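Local structure of DUF1116 domain-containing protein (Enterococcus faecalis, 3CLQ) at residues Ala49-Cys59 / Cys261-Ile269; Thr281-Phe292 / Met396-Asn407. The protein is of unknown function but belongs to the AllG family, named for a subunit of oxamate carbamoyltransferase, and may therefore take part in carbamoyl transfer. All coordinates share one frame; numbering follows the deposited sequence.

Contact 1 of 2, residues Ala49-Cys59 / Cys261-Ile269; sequences AGPPITYENMC and CRNGVEFGI
C261 meets the loop first: its SG comes to 3.6 Å from G50 CA and also touches P51 CD. At R262 the backbones run closest, G50 CA lying 3.2 Å from R262 O. R262 starts its side chain away from the loop, and its NE forms a salt bridge with D303. N263 makes the largest single contribution, with P51 close behind. Its CG sits between backbone N and carbonyl carbon (chi1 59°), and the N263 side chain crosses that of P51 at about a right angle. ND2 donates to P51 O at 2.8 Å, in the plane of the amide though bent at the hydrogen (132°), and I53 packs against the same amide, its CB 3.5 Å from ND2. OD1 faces back into its own chain: V265 N closes an Asx turn on it and E266 N extends this to an Asx motif, shaping the tight connection of the beta hairpin formed by strands 257-263 and 266-271. Two donors on OD1 and an acceptor for ND2 fix the amide's rotation. V265, on the turn, touches I53 CD1 through CB at 4.1 Å, while its CG2 approaches C59 CB just before helix 60-73. Beyond it, E266 CB and G268 CA border P51 CG.

Contact 2 of 2, residues Thr281-Phe292 / Met396-Asn407; sequences TGPAQRVIGPMF and MIGAGLTNPPAN
An irregular antiparallel pairing joins the chain that leaves strand 280-283 to strand 396-402, whose other neighbour is strand 383-388. I288 and L401 form a hydrogen-bonded pair, with L401 N donating to I288 O at 3.1 Å and a weak return bond from I288 N to L401 O. The pairing then closes up around glycines: G289 and G400 bring their CA atoms to 3.7 Å, and P290, which has no N-H to offer, still accepts through its O from A399 N. F292 N next donates to I397 O, and G398 CA rides over the face of the F292 ring as a CH-pi contact, 3.8 Å from the centroid. M396, a selenomethionine, crosses that side chain at about a right angle; CG anti to the backbone N (chi1 -164°) and a chain extended beyond it bring CE to 3.8 Å from F292 CZ, with SE set obliquely in a Met-aromatic contact. M291, folded back by bends at chi2 and chi3, lays CE beside I397 CG1.

Toward the other end, T402 OG1 donates to R286 O at 2.8 Å from above the carbonyl plane. Q285 bends so that NE2 reaches back to P283 O, passing P405 CB. The P405 ring packs against G282 and P283, and N407, where helix 407-419 begins, sends ND2 to T281 O at 3.2 Å with an angle of 157° at the hydrogen.

From the N terminus, the loop between strand 45-48 and helix 60-73 waits some two hundred residues for its partner; contact 1 closes that long loop when the hairpin of strands 257-263 and 266-271 arrives. Contact 2 opens soon afterwards, in strand 280-283, and closes about a hundred residues later at strand 396-402 and the start of the C-terminal helix 407-419. The two loops are thus in series, neither nested nor crossed. They are tied through neighbouring strands 266-271 and 280-283 of one antiparallel sheet, where F267 N probably forms a hydrogen bond with G282 O, and F267 also packs on P405. This sheet therefore connects the early loop to the two-stranded sheet near the C terminus.

Contact 1 of 2, residues Ala49-Cys59 / Cys261-Ile269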
ATOM      1  N   ALA B  49       4.999   5.967 -28.312  1.00 53.73           N
ATOM      2  CA  ALA B  49       3.801   5.191 -27.990  1.00 53.82           C
ATOM      3  C   ALA B  49       2.830   5.038 -29.184  1.00 53.86           C
ATOM      4  O   ALA B  49       2.968   5.731 -30.191  1.00 52.57           O
ATOM      5  CB  ALA B  49       3.079   5.803 -26.796  1.00 53.14           C
ATOM      6  N   GLY B  50       1.850   4.131 -29.049  1.00 54.31           N
ATOM      7  CA  GLY B  50       0.775   3.966 -30.040  1.00 54.25           C
ATOM      8  C   GLY B  50       1.212   3.246 -31.304  1.00 53.94           C
ATOM      9  O   GLY B  50       2.333   2.767 -31.378  1.00 54.33           O
ATOM     10  N   PRO B  51       0.324   3.156 -32.306  1.00 53.05           N
ATOM     11  CA  PRO B  51       0.580   2.457 -33.567  1.00 52.72           C
ATOM     12  C   PRO B  51       1.408   3.287 -34.550  1.00 52.20           C
ATOM     13  O   PRO B  51       1.567   4.487 -34.351  1.00 51.74           O
ATOM     14  CB  PRO B  51      -0.824   2.251 -34.119  1.00 52.98           C
ATOM     15  CG  PRO B  51      -1.528   3.464 -33.673  1.00 53.08           C
ATOM     16  CD  PRO B  51      -1.032   3.711 -32.269  1.00 53.07           C
ATOM     17  N   PRO B  52       1.922   2.652 -35.622  1.00 51.95           N
ATOM     18  CA  PRO B  52       2.872   3.323 -36.510  1.00 51.53           C
ATOM     19  C   PRO B  52       2.361   4.687 -36.954  1.00 51.19           C
ATOM     20  O   PRO B  52       1.164   4.854 -37.208  1.00 50.94           O
ATOM     21  CB  PRO B  52       2.997   2.363 -37.693  1.00 51.31           C
ATOM     22  CG  PRO B  52       2.716   1.046 -37.129  1.00 51.61           C
ATOM     23  CD  PRO B  52       1.654   1.274 -36.064  1.00 52.05           C
ATOM     24  N   ILE B  53       3.272   5.653 -37.019  1.00 50.48           N
ATOM     25  CA  ILE B  53       2.924   7.029 -37.361  1.00 49.51           C
ATOM     26  C   ILE B  53       4.177   7.798 -37.787  1.00 49.63           C
ATOM     27  O   ILE B  53       5.162   7.862 -37.059  1.00 50.25           O
ATOM     28  CB  ILE B  53       2.239   7.746 -36.171  1.00 48.55           C
ATOM     29  CG1 ILE B  53       1.730   9.128 -36.573  1.00 47.47           C
ATOM     30  CG2 ILE B  53       3.197   7.851 -34.991  1.00 48.74           C
ATOM     31  CD1 ILE B  53       0.584   9.613 -35.746  1.00 46.36           C
ATOM     32  N   THR B  54       4.153   8.372 -38.972  1.00 49.47           N
ATOM     33  CA  THR B  54       5.274   9.203 -39.378  1.00 49.98           C
ATOM     34  C   THR B  54       5.405  10.402 -38.445  1.00 50.16           C
ATOM     35  O   THR B  54       4.489  10.705 -37.683  1.00 50.12           O
ATOM     36  CB  THR B  54       5.129   9.684 -40.816  1.00 48.68           C
ATOM     37  OG1 THR B  54       3.872  10.347 -40.950  1.00 48.74           O
ATOM     38  CG2 THR B  54       5.170   8.508 -41.761  1.00 48.19           C
ATOM     39  N   TYR B  55       6.551  11.073 -38.509  1.00 50.70           N
ATOM     40  CA  TYR B  55       6.820  12.199 -37.636  1.00 50.52           C
ATOM     41  C   TYR B  55       5.918  13.364 -38.006  1.00 51.51           C
ATOM     42  O   TYR B  55       5.296  13.963 -37.129  1.00 50.96           O
ATOM     43  CB  TYR B  55       8.290  12.603 -37.710  1.00 49.27           C
ATOM     44  CG  TYR B  55       8.605  13.892 -36.991  1.00 48.98           C
ATOM     45  CD1 TYR B  55       8.739  13.923 -35.612  1.00 48.89           C
ATOM     46  CD2 TYR B  55       8.769  15.089 -37.692  1.00 49.11           C
ATOM     47  CE1 TYR B  55       9.027  15.101 -34.941  1.00 48.67           C
ATOM     48  CE2 TYR B  55       9.064  16.279 -37.029  1.00 48.97           C
ATOM     49  CZ  TYR B  55       9.193  16.274 -35.649  1.00 49.08           C
ATOM     50  OH  TYR B  55       9.485  17.437 -34.968  1.00 48.88           O
ATOM     51  N   GLU B  56       5.831  13.677 -39.298  1.00 52.70           N
ATOM     52  CA  GLU B  56       5.020  14.818 -39.728  1.00 54.65           C
ATOM     53  C   GLU B  56       3.579  14.729 -39.247  1.00 54.90           C
ATOM     54  O   GLU B  56       2.940  15.748 -39.012  1.00 54.12           O
ATOM     55  CB  GLU B  56       5.041  15.018 -41.254  1.00 56.31           C
ATOM     56  CG  GLU B  56       6.396  15.361 -41.835  1.00 57.84           C
ATOM     57  CD  GLU B  56       7.331  14.178 -41.770  1.00 59.52           C
ATOM     58  OE1 GLU B  56       6.840  13.038 -41.945  1.00 60.43           O
ATOM     59  OE2 GLU B  56       8.544  14.373 -41.521  1.00 60.24           O
ATOM     60  N   ASN B  57       3.053  13.522 -39.092  1.00 56.20           N
ATOM     61  CA  ASN B  57       1.681  13.418 -38.616  1.00 57.58           C
ATOM     62  C   ASN B  57       1.535  13.330 -37.096  1.00 58.12           C
ATOM     63  O   ASN B  57       0.418  13.322 -36.586  1.00 58.38           O
ATOM     64  CB  ASN B  57       0.922  12.310 -39.347  1.00 58.11           C
ATOM     65  CG  ASN B  57       0.956  12.495 -40.860  1.00 59.16           C
ATOM     66  OD1 ASN B  57       0.986  13.627 -41.364  1.00 59.98           O
ATOM     67  ND2 ASN B  57       0.962  11.389 -41.594  1.00 59.17           N
HETATM   68  N   MSE B  58       2.651  13.311 -36.369  1.00 59.25           N
HETATM   69  CA  MSE B  58       2.592  13.267 -34.892  1.00 61.27           C
HETATM   70  C   MSE B  58       1.982  14.544 -34.338  1.00 59.82           C
HETATM   71  O   MSE B  58       1.825  15.515 -35.054  1.00 59.46           O
HETATM   72  CB  MSE B  58       3.964  13.041 -34.266  1.00 62.09           C
HETATM   73  CG  MSE B  58       4.537  11.662 -34.504  1.00 63.35           C
HETATM   74 SE   MSE B  58       6.342  11.515 -33.736  0.90 65.89          SE
HETATM   75  CE  MSE B  58       6.672   9.594 -33.956  1.00 63.59           C
ATOM     76  N   CYS B  59       1.636  14.542 -33.060  1.00 59.00           N
ATOM     77  CA  CYS B  59       0.904  15.661 -32.492  1.00 58.40           C
ATOM     78  C   CYS B  59       1.834  16.585 -31.735  1.00 57.25           C
ATOM     79  O   CYS B  59       2.988  16.240 -31.491  1.00 57.01           O
ATOM     80  CB  CYS B  59      -0.187  15.157 -31.557  1.00 58.85           C
ATOM     81  SG  CYS B  59       0.436  14.545 -29.962  1.00 61.54           S
ATOM     82  N   CYS B 261      -3.292   0.608 -27.636  1.00 53.47           N
ATOM     83  CA  CYS B 261      -2.366   1.718 -27.509  1.00 52.55           C
ATOM     84  C   CYS B 261      -2.780   2.878 -28.381  1.00 52.45           C
ATOM     85  O   CYS B 261      -3.597   2.731 -29.290  1.00 52.04           O
ATOM     86  CB  CYS B 261      -0.940   1.289 -27.844  1.00 52.15           C
ATOM     87  SG  CYS B 261      -0.757   0.705 -29.523  1.00 52.43           S
ATOM     88  N   ARG B 262      -2.215   4.042 -28.088  1.00 52.13           N
ATOM     89  CA  ARG B 262      -2.579   5.247 -28.803  1.00 52.11           C
ATOM     90  C   ARG B 262      -1.386   6.194 -28.856  1.00 52.36           C
ATOM     91  O   ARG B 262      -0.491   6.119 -28.013  1.00 52.16           O
ATOM     92  CB  ARG B 262      -3.789   5.918 -28.151  1.00 50.90           C
ATOM     93  CG  ARG B 262      -3.711   5.977 -26.671  1.00 50.82           C
ATOM     94  CD  ARG B 262      -4.373   4.778 -26.027  1.00 51.18           C
ATOM     95  NE  ARG B 262      -4.899   5.145 -24.718  1.00 52.49           N
ATOM     96  CZ  ARG B 262      -4.214   5.049 -23.577  1.00 53.11           C
ATOM     97  NH1 ARG B 262      -4.765   5.434 -22.433  1.00 53.56           N
ATOM     98  NH2 ARG B 262      -2.980   4.571 -23.575  1.00 52.96           N
ATOM     99  N   ASN B 263      -1.375   7.057 -29.872  1.00 52.29           N
ATOM    100  CA  ASN B 263      -0.277   7.998 -30.107  1.00 52.76           C
ATOM    101  C   ASN B 263      -0.747   9.447 -30.221  1.00 53.02           C
ATOM    102  O   ASN B 263      -0.096  10.257 -30.868  1.00 53.62           O
ATOM    103  CB  ASN B 263       0.527   7.609 -31.363  1.00 51.84           C
ATOM    104  CG  ASN B 263      -0.323   7.571 -32.618  1.00 51.34           C
ATOM    105  OD1 ASN B 263      -1.330   8.267 -32.726  1.00 51.27           O
ATOM    106  ND2 ASN B 263       0.075   6.747 -33.571  1.00 51.30           N
ATOM    107  N   GLY B 264      -1.884   9.764 -29.609  1.00 53.14           N
ATOM    108  CA  GLY B 264      -2.369  11.131 -29.578  1.00 52.88           C
ATOM    109  C   GLY B 264      -3.157  11.474 -30.818  1.00 53.88           C
ATOM    110  O   GLY B 264      -3.766  12.547 -30.894  1.00 55.15           O
ATOM    111  N   VAL B 265      -3.142  10.576 -31.801  1.00 53.07           N
ATOM    112  CA  VAL B 265      -3.884  10.785 -33.032  1.00 52.26           C
ATOM    113  C   VAL B 265      -4.735   9.552 -33.347  1.00 52.13           C
ATOM    114  O   VAL B 265      -5.894   9.676 -33.739  1.00 51.82           O
ATOM    115  CB  VAL B 265      -2.931  11.093 -34.227  1.00 52.86           C
ATOM    116  CG1 VAL B 265      -3.711  11.321 -35.508  1.00 52.05           C
ATOM    117  CG2 VAL B 265      -2.055  12.303 -33.940  1.00 52.79           C
ATOM    118  N   GLU B 266      -4.158   8.363 -33.183  1.00 51.88           N
ATOM    119  CA  GLU B 266      -4.864   7.129 -33.509  1.00 52.26           C
ATOM    120  C   GLU B 266      -4.849   6.104 -32.393  1.00 53.01           C
ATOM    121  O   GLU B 266      -3.902   6.018 -31.603  1.00 53.80           O
ATOM    122  CB  GLU B 266      -4.255   6.458 -34.732  1.00 52.81           C
ATOM    123  CG  GLU B 266      -4.500   7.151 -36.047  1.00 53.71           C
ATOM    124  CD  GLU B 266      -4.389   6.197 -37.216  1.00 54.17           C
ATOM    125  OE1 GLU B 266      -3.378   5.462 -37.307  1.00 54.36           O
ATOM    126  OE2 GLU B 266      -5.321   6.177 -38.042  1.00 54.65           O
ATOM    127  N   PHE B 267      -5.895   5.293 -32.356  1.00 52.86           N
ATOM    128  CA  PHE B 267      -5.947   4.151 -31.464  1.00 52.11           C
ATOM    129  C   PHE B 267      -5.662   2.895 -32.271  1.00 52.41           C
ATOM    130  O   PHE B 267      -6.129   2.753 -33.424  1.00 52.73           O
ATOM    131  CB  PHE B 267      -7.315   4.044 -30.848  1.00 52.14           C
ATOM    132  CG  PHE B 267      -7.317   3.361 -29.569  1.00 53.70           C
ATOM    133  CD1 PHE B 267      -7.363   4.084 -28.388  1.00 54.13           C
ATOM    134  CD2 PHE B 267      -7.234   1.975 -29.508  1.00 54.45           C
ATOM    135  CE1 PHE B 267      -7.351   3.425 -27.163  1.00 53.00           C
ATOM    136  CE2 PHE B 267      -7.230   1.326 -28.291  1.00 53.17           C
ATOM    137  CZ  PHE B 267      -7.292   2.059 -27.130  1.00 52.86           C
ATOM    138  N   GLY B 268      -4.892   1.988 -31.678  1.00 51.61           N
ATOM    139  CA  GLY B 268      -4.431   0.813 -32.386  1.00 51.00           C
ATOM    140  C   GLY B 268      -4.333  -0.438 -31.527  1.00 51.53           C
ATOM    141  O   GLY B 268      -3.793  -0.427 -30.408  1.00 52.34           O
ATOM    142  N   ILE B 269      -4.832  -1.539 -32.072  1.00 50.53           N
ATOM    143  CA  ILE B 269      -4.831  -2.786 -31.356  1.00 49.90           C
ATOM    144  C   ILE B 269      -4.270  -3.911 -32.208  1.00 49.95           C
ATOM    145  O   ILE B 269      -4.159  -3.778 -33.410  1.00 49.60           O
ATOM    146  CB  ILE B 269      -6.243  -3.141 -30.875  1.00 48.72           C
ATOM    147  CG1 ILE B 269      -7.137  -3.486 -32.061  1.00 48.64           C
ATOM    148  CG2 ILE B 269      -6.812  -1.985 -30.077  1.00 48.19           C
ATOM    149  CD1 ILE B 269      -8.461  -4.102 -31.676  1.00 48.18           C
TER

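Contact 2 of 2, residues Thr281-Phe292 / Met396-Asn407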
ATOM      1  N   THR B 281      -6.590   0.177 -36.629  1.00 51.11           N
ATOM      2  CA  THR B 281      -6.429   1.569 -36.238  1.00 50.35           C
ATOM      3  C   THR B 281      -7.710   2.369 -36.386  1.00 51.24           C
ATOM      4  O   THR B 281      -8.464   2.224 -37.369  1.00 51.63           O
ATOM      5  CB  THR B 281      -5.342   2.255 -37.102  1.00 49.88           C
ATOM      6  OG1 THR B 281      -5.598   2.024 -38.509  1.00 47.99           O
ATOM      7  CG2 THR B 281      -3.969   1.721 -36.724  1.00 48.63           C
ATOM      8  N   GLY B 282      -7.970   3.225 -35.412  1.00 51.16           N
ATOM      9  CA  GLY B 282      -9.078   4.151 -35.546  1.00 50.56           C
ATOM     10  C   GLY B 282      -8.651   5.471 -34.964  1.00 50.73           C
ATOM     11  O   GLY B 282      -7.512   5.625 -34.545  1.00 51.02           O
ATOM     12  N   PRO B 283      -9.572   6.427 -34.915  1.00 50.81           N
ATOM     13  CA  PRO B 283      -9.336   7.733 -34.332  1.00 51.29           C
ATOM     14  C   PRO B 283      -9.223   7.635 -32.819  1.00 52.07           C
ATOM     15  O   PRO B 283     -10.067   7.010 -32.169  1.00 52.51           O
ATOM     16  CB  PRO B 283     -10.614   8.500 -34.692  1.00 51.83           C
ATOM     17  CG  PRO B 283     -11.242   7.709 -35.822  1.00 51.71           C
ATOM     18  CD  PRO B 283     -10.941   6.304 -35.428  1.00 51.26           C
ATOM     19  N   ALA B 284      -8.174   8.216 -32.255  1.00 52.26           N
ATOM     20  CA  ALA B 284      -8.077   8.290 -30.809  1.00 52.18           C
ATOM     21  C   ALA B 284      -9.183   9.238 -30.310  1.00 51.89           C
ATOM     22  O   ALA B 284      -9.569  10.165 -31.023  1.00 50.95           O
ATOM     23  CB  ALA B 284      -6.706   8.775 -30.394  1.00 52.06           C
ATOM     24  N   GLN B 285      -9.669   8.989 -29.092  1.00 50.91           N
ATOM     25  CA  GLN B 285     -10.848   9.638 -28.525  1.00 50.21           C
ATOM     26  C   GLN B 285     -10.532  10.674 -27.436  1.00 50.37           C
ATOM     27  O   GLN B 285      -9.430  10.694 -26.886  1.00 50.99           O
ATOM     28  CB  GLN B 285     -11.714   8.548 -27.907  1.00 50.31           C
ATOM     29  CG  GLN B 285     -12.097   7.475 -28.897  1.00 49.43           C
ATOM     30  CD  GLN B 285     -12.972   8.036 -29.970  1.00 48.13           C
ATOM     31  OE1 GLN B 285     -14.005   8.617 -29.672  1.00 48.00           O
ATOM     32  NE2 GLN B 285     -12.564   7.888 -31.223  1.00 47.05           N
ATOM     33  N   ARG B 286     -11.499  11.520 -27.097  1.00 49.97           N
ATOM     34  CA  ARG B 286     -11.309  12.438 -25.985  1.00 49.70           C
ATOM     35  C   ARG B 286     -11.420  11.633 -24.724  1.00 50.31           C
ATOM     36  O   ARG B 286     -12.105  10.618 -24.704  1.00 50.05           O
ATOM     37  CB  ARG B 286     -12.389  13.510 -25.955  1.00 50.23           C
ATOM     38  CG  ARG B 286     -12.721  14.126 -27.301  1.00 50.43           C
ATOM     39  CD  ARG B 286     -13.382  15.494 -27.126  1.00 51.22           C
ATOM     40  NE  ARG B 286     -12.514  16.602 -27.538  1.00 52.00           N
ATOM     41  CZ  ARG B 286     -11.509  17.101 -26.819  1.00 52.06           C
ATOM     42  NH1 ARG B 286     -11.207  16.601 -25.632  1.00 52.91           N
ATOM     43  NH2 ARG B 286     -10.792  18.103 -27.295  1.00 52.32           N
ATOM     44  N   VAL B 287     -10.736  12.090 -23.678  1.00 50.83           N
ATOM     45  CA  VAL B 287     -10.864  11.533 -22.347  1.00 51.47           C
ATOM     46  C   VAL B 287     -11.634  12.523 -21.488  1.00 52.32           C
ATOM     47  O   VAL B 287     -11.121  13.596 -21.183  1.00 52.15           O
ATOM     48  CB  VAL B 287      -9.492  11.396 -21.697  1.00 51.53           C
ATOM     49  CG1 VAL B 287      -9.496  10.272 -20.686  1.00 51.36           C
ATOM     50  CG2 VAL B 287      -8.426  11.161 -22.736  1.00 51.91           C
ATOM     51  N   ILE B 288     -12.856  12.189 -21.090  1.00 53.65           N
ATOM     52  CA  ILE B 288     -13.641  13.149 -20.306  1.00 55.06           C
ATOM     53  C   ILE B 288     -13.692  12.775 -18.822  1.00 55.75           C
ATOM     54  O   ILE B 288     -13.937  11.619 -18.476  1.00 55.78           O
ATOM     55  CB  ILE B 288     -15.064  13.423 -20.903  1.00 55.35           C
ATOM     56  CG1 ILE B 288     -16.103  12.432 -20.366  1.00 56.00           C
ATOM     57  CG2 ILE B 288     -15.032  13.440 -22.441  1.00 54.96           C
ATOM     58  CD1 ILE B 288     -17.545  13.009 -20.260  1.00 55.11           C
ATOM     59  N   GLY B 289     -13.433  13.766 -17.968  1.00 56.62           N
ATOM     60  CA  GLY B 289     -13.319  13.588 -16.516  1.00 58.00           C
ATOM     61  C   GLY B 289     -13.178  14.920 -15.784  1.00 59.08           C
ATOM     62  O   GLY B 289     -13.301  15.979 -16.391  1.00 59.50           O
ATOM     63  N   PRO B 290     -12.967  14.886 -14.462  1.00 59.70           N
ATOM     64  CA  PRO B 290     -12.713  16.132 -13.758  1.00 60.40           C
ATOM     65  C   PRO B 290     -11.421  16.792 -14.201  1.00 61.29           C
ATOM     66  O   PRO B 290     -10.439  16.122 -14.553  1.00 60.87           O
ATOM     67  CB  PRO B 290     -12.599  15.705 -12.287  1.00 59.73           C
ATOM     68  CG  PRO B 290     -13.307  14.422 -12.211  1.00 60.03           C
ATOM     69  CD  PRO B 290     -13.006  13.750 -13.533  1.00 60.22           C
HETATM   70  N   MSE B 291     -11.448  18.119 -14.151  1.00 62.74           N
HETATM   71  CA  MSE B 291     -10.359  18.960 -14.611  1.00 63.67           C
HETATM   72  C   MSE B 291      -9.598  19.553 -13.425  1.00 62.77           C
HETATM   73  O   MSE B 291     -10.200  19.895 -12.404  1.00 62.72           O
HETATM   74  CB  MSE B 291     -10.923  20.078 -15.515  1.00 64.78           C
HETATM   75  CG  MSE B 291     -11.605  19.575 -16.806  1.00 66.33           C
HETATM   76 SE   MSE B 291     -10.498  18.328 -17.901  0.75 69.14          SE
HETATM   77  CE  MSE B 291      -8.958  19.481 -18.270  1.00 68.63           C
ATOM     78  N   PHE B 292      -8.278  19.660 -13.553  1.00 61.54           N
ATOM     79  CA  PHE B 292      -7.500  20.421 -12.582  1.00 60.72           C
ATOM     80  C   PHE B 292      -7.884  21.888 -12.689  1.00 60.71           C
ATOM     81  O   PHE B 292      -7.984  22.415 -13.797  1.00 60.87           O
ATOM     82  CB  PHE B 292      -6.002  20.289 -12.843  1.00 59.75           C
ATOM     83  CG  PHE B 292      -5.458  18.918 -12.609  1.00 58.82           C
ATOM     84  CD1 PHE B 292      -6.224  17.945 -11.988  1.00 58.94           C
ATOM     85  CD2 PHE B 292      -4.161  18.610 -12.984  1.00 58.65           C
ATOM     86  CE1 PHE B 292      -5.702  16.661 -11.757  1.00 59.30           C
ATOM     87  CE2 PHE B 292      -3.625  17.333 -12.762  1.00 58.91           C
ATOM     88  CZ  PHE B 292      -4.392  16.357 -12.146  1.00 59.06           C
HETATM   89  N   MSE B 396      -0.098  16.847 -17.458  1.00 56.80           N
HETATM   90  CA  MSE B 396      -1.383  16.382 -16.971  1.00 56.84           C
HETATM   91  C   MSE B 396      -2.261  17.529 -16.478  1.00 55.66           C
HETATM   92  O   MSE B 396      -1.835  18.346 -15.665  1.00 54.81           O
HETATM   93  CB  MSE B 396      -1.158  15.375 -15.852  1.00 57.48           C
HETATM   94  CG  MSE B 396      -2.374  14.547 -15.525  1.00 58.25           C
HETATM   95 SE   MSE B 396      -2.103  13.507 -13.892  0.60 59.52          SE
HETATM   96  CE  MSE B 396      -3.929  12.847 -13.625  1.00 58.34           C
ATOM     97  N   ILE B 397      -3.484  17.606 -16.985  1.00 54.89           N
ATOM     98  CA  ILE B 397      -4.388  18.648 -16.523  1.00 54.91           C
ATOM     99  C   ILE B 397      -5.747  18.075 -16.113  1.00 54.30           C
ATOM    100  O   ILE B 397      -6.768  18.750 -16.215  1.00 54.46           O
ATOM    101  CB  ILE B 397      -4.489  19.884 -17.517  1.00 55.91           C
ATOM    102  CG1 ILE B 397      -5.417  19.630 -18.716  1.00 56.30           C
ATOM    103  CG2 ILE B 397      -3.116  20.317 -18.001  1.00 55.89           C
ATOM    104  CD1 ILE B 397      -5.199  18.305 -19.402  1.00 56.88           C
ATOM    105  N   GLY B 398      -5.743  16.832 -15.622  1.00 53.55           N
ATOM    106  CA  GLY B 398      -6.967  16.166 -15.160  1.00 52.20           C
ATOM    107  C   GLY B 398      -6.973  14.706 -15.559  1.00 51.68           C
ATOM    108  O   GLY B 398      -5.964  14.207 -16.048  1.00 51.59           O
ATOM    109  N   ALA B 399      -8.099  14.020 -15.348  1.00 51.03           N
ATOM    110  CA  ALA B 399      -8.225  12.601 -15.731  1.00 50.86           C
ATOM    111  C   ALA B 399      -9.660  12.146 -15.884  1.00 50.94           C
ATOM    112  O   ALA B 399     -10.599  12.820 -15.410  1.00 50.54           O
ATOM    113  CB  ALA B 399      -7.530  11.702 -14.741  1.00 51.34           C
ATOM    114  N   GLY B 400      -9.838  10.995 -16.533  1.00 50.30           N
ATOM    115  CA  GLY B 400     -11.193  10.562 -16.830  1.00 51.93           C
ATOM    116  C   GLY B 400     -11.306   9.285 -17.620  1.00 52.40           C
ATOM    117  O   GLY B 400     -10.302   8.647 -17.867  1.00 52.87           O
ATOM    118  N   LEU B 401     -12.537   8.946 -18.017  1.00 53.25           N
ATOM    119  CA  LEU B 401     -12.872   7.726 -18.765  1.00 54.23           C
ATOM    120  C   LEU B 401     -12.850   7.895 -20.307  1.00 55.48           C
ATOM    121  O   LEU B 401     -13.359   8.879 -20.866  1.00 56.35           O
ATOM    122  CB  LEU B 401     -14.250   7.226 -18.316  1.00 54.22           C
ATOM    123  CG  LEU B 401     -14.988   6.058 -18.992  1.00 54.56           C
ATOM    124  CD1 LEU B 401     -16.071   5.526 -18.057  1.00 55.42           C
ATOM    125  CD2 LEU B 401     -15.637   6.448 -20.319  1.00 54.86           C
ATOM    126  N   THR B 402     -12.274   6.924 -20.994  1.00 55.31           N
ATOM    127  CA  THR B 402     -12.276   6.943 -22.438  1.00 56.60           C
ATOM    128  C   THR B 402     -12.543   5.535 -23.017  1.00 57.60           C
ATOM    129  O   THR B 402     -12.659   4.555 -22.280  1.00 58.06           O
ATOM    130  CB  THR B 402     -10.961   7.566 -22.967  1.00 56.71           C
ATOM    131  OG1 THR B 402     -11.156   8.042 -24.301  1.00 57.76           O
ATOM    132  CG2 THR B 402      -9.807   6.581 -22.938  1.00 56.20           C
ATOM    133  N   ASN B 403     -12.682   5.419 -24.327  1.00 58.49           N
ATOM    134  CA  ASN B 403     -12.814   4.088 -24.918  1.00 59.63           C
ATOM    135  C   ASN B 403     -12.000   3.982 -26.211  1.00 59.63           C
ATOM    136  O   ASN B 403     -11.582   4.998 -26.771  1.00 60.15           O
ATOM    137  CB  ASN B 403     -14.294   3.720 -25.173  1.00 60.46           C
ATOM    138  CG  ASN B 403     -15.200   3.944 -23.936  1.00 61.42           C
ATOM    139  OD1 ASN B 403     -15.554   5.077 -23.604  1.00 62.35           O
ATOM    140  ND2 ASN B 403     -15.600   2.857 -23.285  1.00 61.28           N
ATOM    141  N   PRO B 404     -11.738   2.754 -26.673  1.00 59.42           N
ATOM    142  CA  PRO B 404     -11.246   2.643 -28.035  1.00 58.62           C
ATOM    143  C   PRO B 404     -12.426   2.952 -28.932  1.00 57.86           C
ATOM    144  O   PRO B 404     -13.552   2.949 -28.453  1.00 58.09           O
ATOM    145  CB  PRO B 404     -10.864   1.162 -28.158  1.00 58.85           C
ATOM    146  CG  PRO B 404     -10.871   0.620 -26.792  1.00 58.65           C
ATOM    147  CD  PRO B 404     -11.846   1.442 -26.015  1.00 58.90           C
ATOM    148  N   PRO B 405     -12.180   3.238 -30.221  1.00 57.43           N
ATOM    149  CA  PRO B 405     -13.261   3.506 -31.174  1.00 56.98           C
ATOM    150  C   PRO B 405     -13.879   2.221 -31.735  1.00 56.54           C
ATOM    151  O   PRO B 405     -13.183   1.238 -31.946  1.00 56.84           O
ATOM    152  CB  PRO B 405     -12.548   4.275 -32.285  1.00 56.99           C
ATOM    153  CG  PRO B 405     -11.169   3.720 -32.285  1.00 56.83           C
ATOM    154  CD  PRO B 405     -10.854   3.327 -30.854  1.00 57.18           C
ATOM    155  N   ALA B 406     -15.177   2.234 -31.994  1.00 56.36           N
ATOM    156  CA  ALA B 406     -15.879   1.019 -32.394  1.00 55.50           C
ATOM    157  C   ALA B 406     -15.264   0.288 -33.586  1.00 54.69           C
ATOM    158  O   ALA B 406     -15.175  -0.940 -33.572  1.00 54.26           O
ATOM    159  CB  ALA B 406     -17.346   1.324 -32.664  1.00 55.72           C
ATOM    160  N   ASN B 407     -14.837   1.047 -34.596  1.00 54.17           N
ATOM    161  CA  ASN B 407     -14.443   0.486 -35.908  1.00 54.67           C
ATOM    162  C   ASN B 407     -13.314  -0.531 -35.795  1.00 54.57           C
ATOM    163  O   ASN B 407     -13.274  -1.545 -36.497  1.00 55.05           O
ATOM    164  CB  ASN B 407     -14.015   1.596 -36.905  1.00 54.05           C
ATOM    165  CG  ASN B 407     -12.633   2.175 -36.575  1.00 54.10           C
ATOM    166  OD1 ASN B 407     -12.469   2.884 -35.573  1.00 53.81           O
ATOM    167  ND2 ASN B 407     -11.629   1.836 -37.389  1.00 52.99           N
TER